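Local atomic coordinates of rhamnosidase B (Bacillus sp., PDB entry 2OKX), a protein that probably hydrolyses terminal alpha-L-rhamnose residues from glycosides, as an alpha-L-rhamnosidase of glycoside hydrolase family 78. Residues A[133-141]-A[153-163]. Sequence-based numbering, arbitrary orientation.
Sequences RLGGQRSNS and VIDARELAEDW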
loop_
_atom_site.group_PDB
_atom_site.type_symbol
_atom_site.label_atom_id
_atom_site.label_comp_id
_atom_site.label_asym_id
_atom_site.label_seq_id
_atom_site.Cartn_x
_atom_site.Cartn_y
_atom_site.Cartn_z
ATOM N N ARG A 133 10.815 23.284 13.851
ATOM C CA ARG A 133 9.977 22.665 12.836
ATOM C C ARG A 133 10.583 22.985 11.481
ATOM O O ARG A 133 11.250 24.010 11.324
ATOM C CB ARG A 133 8.551 23.217 12.884
ATOM C CG ARG A 133 7.672 22.628 13.968
ATOM C CD ARG A 133 6.215 22.913 13.655
ATOM N NE ARG A 133 5.850 22.381 12.343
ATOM C CZ ARG A 133 4.704 22.634 11.723
ATOM N NH1 ARG A 133 3.797 23.419 12.290
ATOM N NH2 ARG A 133 4.468 22.109 10.531
ATOM N N LEU A 134 10.357 22.111 10.504
ATOM C CA LEU A 134 10.862 22.357 9.161
ATOM C C LEU A 134 10.123 23.584 8.646
ATOM O O LEU A 134 8.893 23.584 8.553
ATOM C CB LEU A 134 10.573 21.165 8.249
ATOM C CG LEU A 134 11.022 21.313 6.792
ATOM C CD1 LEU A 134 12.543 21.339 6.726
ATOM C CD2 LEU A 134 10.479 20.148 5.969
ATOM N N GLY A 135 10.873 24.630 8.315
ATOM C CA GLY A 135 10.261 25.849 7.826
ATOM C C GLY A 135 9.430 25.686 6.567
ATOM O O GLY A 135 9.852 25.031 5.614
ATOM N N GLY A 136 8.240 26.280 6.566
ATOM C CA GLY A 136 7.374 26.205 5.405
ATOM C C GLY A 136 6.501 24.965 5.286
ATOM O O GLY A 136 5.603 24.929 4.449
ATOM N N GLN A 137 6.754 23.950 6.106
ATOM C CA GLN A 137 5.958 22.729 6.048
ATOM C C GLN A 137 4.610 22.957 6.723
ATOM O O GLN A 137 4.539 23.144 7.936
ATOM C CB GLN A 137 6.701 21.577 6.722
ATOM C CG GLN A 137 5.986 20.237 6.596
ATOM C CD GLN A 137 5.129 19.904 7.802
ATOM O OE1 GLN A 137 4.058 19.313 7.674
ATOM N NE2 GLN A 137 5.611 20.261 8.984
ATOM N N ARG A 138 3.547 22.939 5.926
ATOM C CA ARG A 138 2.193 23.169 6.424
ATOM C C ARG A 138 1.581 21.928 7.061
ATOM O O ARG A 138 1.360 20.918 6.391
ATOM C CB ARG A 138 1.292 23.645 5.284
ATOM C CG ARG A 138 1.856 24.809 4.477
ATOM C CD ARG A 138 2.373 25.933 5.371
ATOM N NE ARG A 138 2.682 27.144 4.609
ATOM C CZ ARG A 138 3.432 28.146 5.061
ATOM N NH1 ARG A 138 3.963 28.091 6.278
ATOM N NH2 ARG A 138 3.651 29.205 4.296
ATOM N N SER A 139 1.296 22.016 8.358
ATOM C CA SER A 139 0.719 20.900 9.090
ATOM C C SER A 139 -0.752 20.652 8.783
ATOM O O SER A 139 -1.357 19.748 9.357
ATOM C CB SER A 139 0.905 21.101 10.595
ATOM O OG SER A 139 2.261 20.919 10.959
ATOM N N ASN A 140 -1.335 21.450 7.897
ATOM C CA ASN A 140 -2.733 21.243 7.535
ATOM C C ASN A 140 -2.860 20.600 6.149
ATOM O O ASN A 140 -3.958 20.543 5.589
ATOM C CB ASN A 140 -3.518 22.562 7.556
ATOM C CG ASN A 140 -3.080 23.530 6.468
ATOM O OD1 ASN A 140 -3.885 24.315 5.962
ATOM N ND2 ASN A 140 -1.805 23.488 6.115
ATOM N N SER A 141 -1.747 20.110 5.604
ATOM C CA SER A 141 -1.776 19.486 4.282
ATOM C C SER A 141 -2.698 18.261 4.298
ATOM O O SER A 141 -2.981 17.698 5.356
ATOM C CB SER A 141 -0.357 19.106 3.828
ATOM O OG SER A 141 0.185 18.068 4.615
ATOM N N VAL A 153 2.779 19.964 1.743
ATOM C CA VAL A 153 2.686 21.284 1.130
ATOM C C VAL A 153 3.836 22.040 1.793
ATOM O O VAL A 153 3.824 22.258 3.008
ATOM C CB VAL A 153 1.357 21.983 1.456
ATOM C CG1 VAL A 153 1.414 23.434 1.000
ATOM C CG2 VAL A 153 0.212 21.267 0.758
ATOM N N ILE A 154 4.833 22.413 0.995
ATOM C CA ILE A 154 6.018 23.093 1.506
ATOM C C ILE A 154 6.261 24.443 0.848
ATOM O O ILE A 154 6.367 24.531 -0.373
ATOM C CB ILE A 154 7.293 22.239 1.260
ATOM C CG1 ILE A 154 7.091 20.809 1.767
ATOM C CG2 ILE A 154 8.495 22.893 1.931
ATOM C CD1 ILE A 154 6.958 20.680 3.272
ATOM N N ASP A 155 6.357 25.492 1.658
ATOM C CA ASP A 155 6.631 26.823 1.132
ATOM C C ASP A 155 8.105 27.088 1.416
ATOM O O ASP A 155 8.484 27.453 2.533
ATOM C CB ASP A 155 5.752 27.867 1.821
ATOM C CG ASP A 155 5.886 29.239 1.195
ATOM O OD1 ASP A 155 4.935 30.043 1.313
ATOM O OD2 ASP A 155 6.944 29.515 0.591
ATOM N N ALA A 156 8.930 26.886 0.393
ATOM C CA ALA A 156 10.373 27.050 0.505
ATOM C C ALA A 156 10.826 28.452 0.904
ATOM O O ALA A 156 11.961 28.639 1.337
ATOM C CB ALA A 156 11.038 26.635 -0.806
ATOM N N ARG A 157 9.951 29.436 0.760
ATOM C CA ARG A 157 10.306 30.801 1.138
ATOM C C ARG A 157 10.536 30.919 2.646
ATOM O O ARG A 157 11.208 31.841 3.109
ATOM C CB ARG A 157 9.210 31.770 0.695
ATOM C CG ARG A 157 9.102 31.891 -0.810
ATOM C CD ARG A 157 7.885 32.688 -1.216
ATOM N NE ARG A 157 6.646 32.073 -0.749
ATOM C CZ ARG A 157 5.435 32.500 -1.089
ATOM N NH1 ARG A 157 5.301 33.545 -1.901
ATOM N NH2 ARG A 157 4.357 31.887 -0.618
ATOM N N GLU A 158 9.993 29.973 3.408
ATOM C CA GLU A 158 10.142 29.977 4.862
ATOM C C GLU A 158 11.033 28.837 5.334
ATOM O O GLU A 158 11.166 28.597 6.535
ATOM C CB GLU A 158 8.774 29.847 5.532
ATOM C CG GLU A 158 7.754 30.846 5.033
ATOM C CD GLU A 158 6.392 30.648 5.660
ATOM O OE1 GLU A 158 5.434 31.296 5.194
ATOM O OE2 GLU A 158 6.277 29.850 6.616
ATOM N N LEU A 159 11.646 28.136 4.384
ATOM C CA LEU A 159 12.510 27.006 4.702
ATOM C C LEU A 159 13.995 27.350 4.627
ATOM O O LEU A 159 14.459 27.938 3.651
ATOM C CB LEU A 159 12.197 25.836 3.753
ATOM C CG LEU A 159 12.989 24.525 3.825
ATOM C CD1 LEU A 159 14.331 24.677 3.156
ATOM C CD2 LEU A 159 13.156 24.107 5.263
ATOM N N ALA A 160 14.730 26.981 5.673
ATOM C CA ALA A 160 16.171 27.208 5.726
ATOM C C ALA A 160 16.811 26.020 5.000
ATOM O O ALA A 160 17.087 24.986 5.606
ATOM C CB ALA A 160 16.641 27.266 7.180
ATOM N N GLU A 161 17.034 26.188 3.700
ATOM C CA GLU A 161 17.596 25.150 2.836
ATOM C C GLU A 161 18.810 24.382 3.354
ATOM O O GLU A 161 18.893 23.168 3.170
ATOM C CB GLU A 161 17.922 25.745 1.460
ATOM C CG GLU A 161 19.089 26.723 1.453
ATOM C CD GLU A 161 19.176 27.529 0.167
ATOM O OE1 GLU A 161 18.315 28.411 -0.042
ATOM O OE2 GLU A 161 20.101 27.278 -0.636
ATOM N N ASP A 162 19.746 25.073 3.998
ATOM C CA ASP A 162 20.950 24.413 4.497
ATOM C C ASP A 162 20.902 23.989 5.962
ATOM O O ASP A 162 21.947 23.832 6.591
ATOM C CB ASP A 162 22.170 25.316 4.285
ATOM C CG ASP A 162 22.334 25.750 2.838
ATOM O OD1 ASP A 162 22.177 24.901 1.935
ATOM O OD2 ASP A 162 22.633 26.940 2.604
ATOM N N TRP A 163 19.705 23.776 6.500
ATOM C CA TRP A 163 19.562 23.393 7.904
ATOM C C TRP A 163 20.296 22.114 8.311
ATOM O O TRP A 163 20.567 21.901 9.495
ATOM C CB TRP A 163 18.081 23.246 8.272
ATOM C CG TRP A 163 17.411 22.038 7.666
ATOM C CD1 TRP A 163 16.752 21.975 6.473
ATOM C CD2 TRP A 163 17.359 20.720 8.225
ATOM N NE1 TRP A 163 16.292 20.698 6.252
ATOM C CE2 TRP A 163 16.651 19.907 7.312
ATOM C CE3 TRP A 163 17.840 20.147 9.408
ATOM C CZ2 TRP A 163 16.414 18.547 7.545
ATOM C CZ3 TRP A 163 17.604 18.792 9.643
ATOM C CH2 TRP A 163 16.897 18.009 8.711
HETATM O O HOH W 1 13.737 25.667 8.094
HETATM O O HOH W 2 7.219 28.231 8.430
HETATM O O HOH W 3 3.033 19.510 4.786
#
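Arg138 grips Glu158 end-on, beside a single antiparallel bridge of Gln137 with Ile154: Arg138 NH2 meets Glu158 OE1 at 2.9 Å along an almost straight N-H line (174°), and NH1 meets OE2, also at 2.9 Å. The guanidinium and carboxylate planes stand 65° apart, and both Glu158 oxygens are met from above the carboxylate plane. Arg138 NH2 also makes a longer salt bridge, 3.4 Å, to Asp155 OD1. A bend at chi2 (-48°) brings the Arg138 guanidinium to both acids. Asp155 closes an Asx turn through OD2 to Arg157 N and is held side-on by the Arg157 guanidinium, completing a four-residue salt-bridge network. A leucine in place of Arg138 would probably leave Glu158 without its charged mate and Asp155 with one fewer cation.

The bridge is a non-hydrogen-bonded pair flanked by two backbone bonds: Arg138 N to Val153 O, 3.0 Å, and Asp155 N to Gly136 O, 2.9 Å. Strand 153-155 runs parallel to strand 485-489 of the concanavalin-like region, so the bridge ties the loop after strand 130-133 to that sheet. In the type II turn from Leu134 to Gln137, Gly136 has the positive phi of the third position, where a side chain would strike Asp155 O. A side chain at Gly135 would collide with Glu158 O; its CA-H instead makes a CA-H...O contact there, Gly135 CA to Glu158 O 3.2 Å. One water links Gly136 N to Glu158 OE2, another Gly135 N to Ala160 N.

Farther out, apolar groups fill in. The branched Val153 spreads its two methyls, CG1 against Arg138 CG and CG2 against Ser141 CB. Ile154 reaches Gln137 CG with CD1, 3.5 Å away. Leu134 crosses Trp163 at about a right angle, its CD1 3.8 Å from NE1, an atom hydrogen-bonded to a bound glycerol.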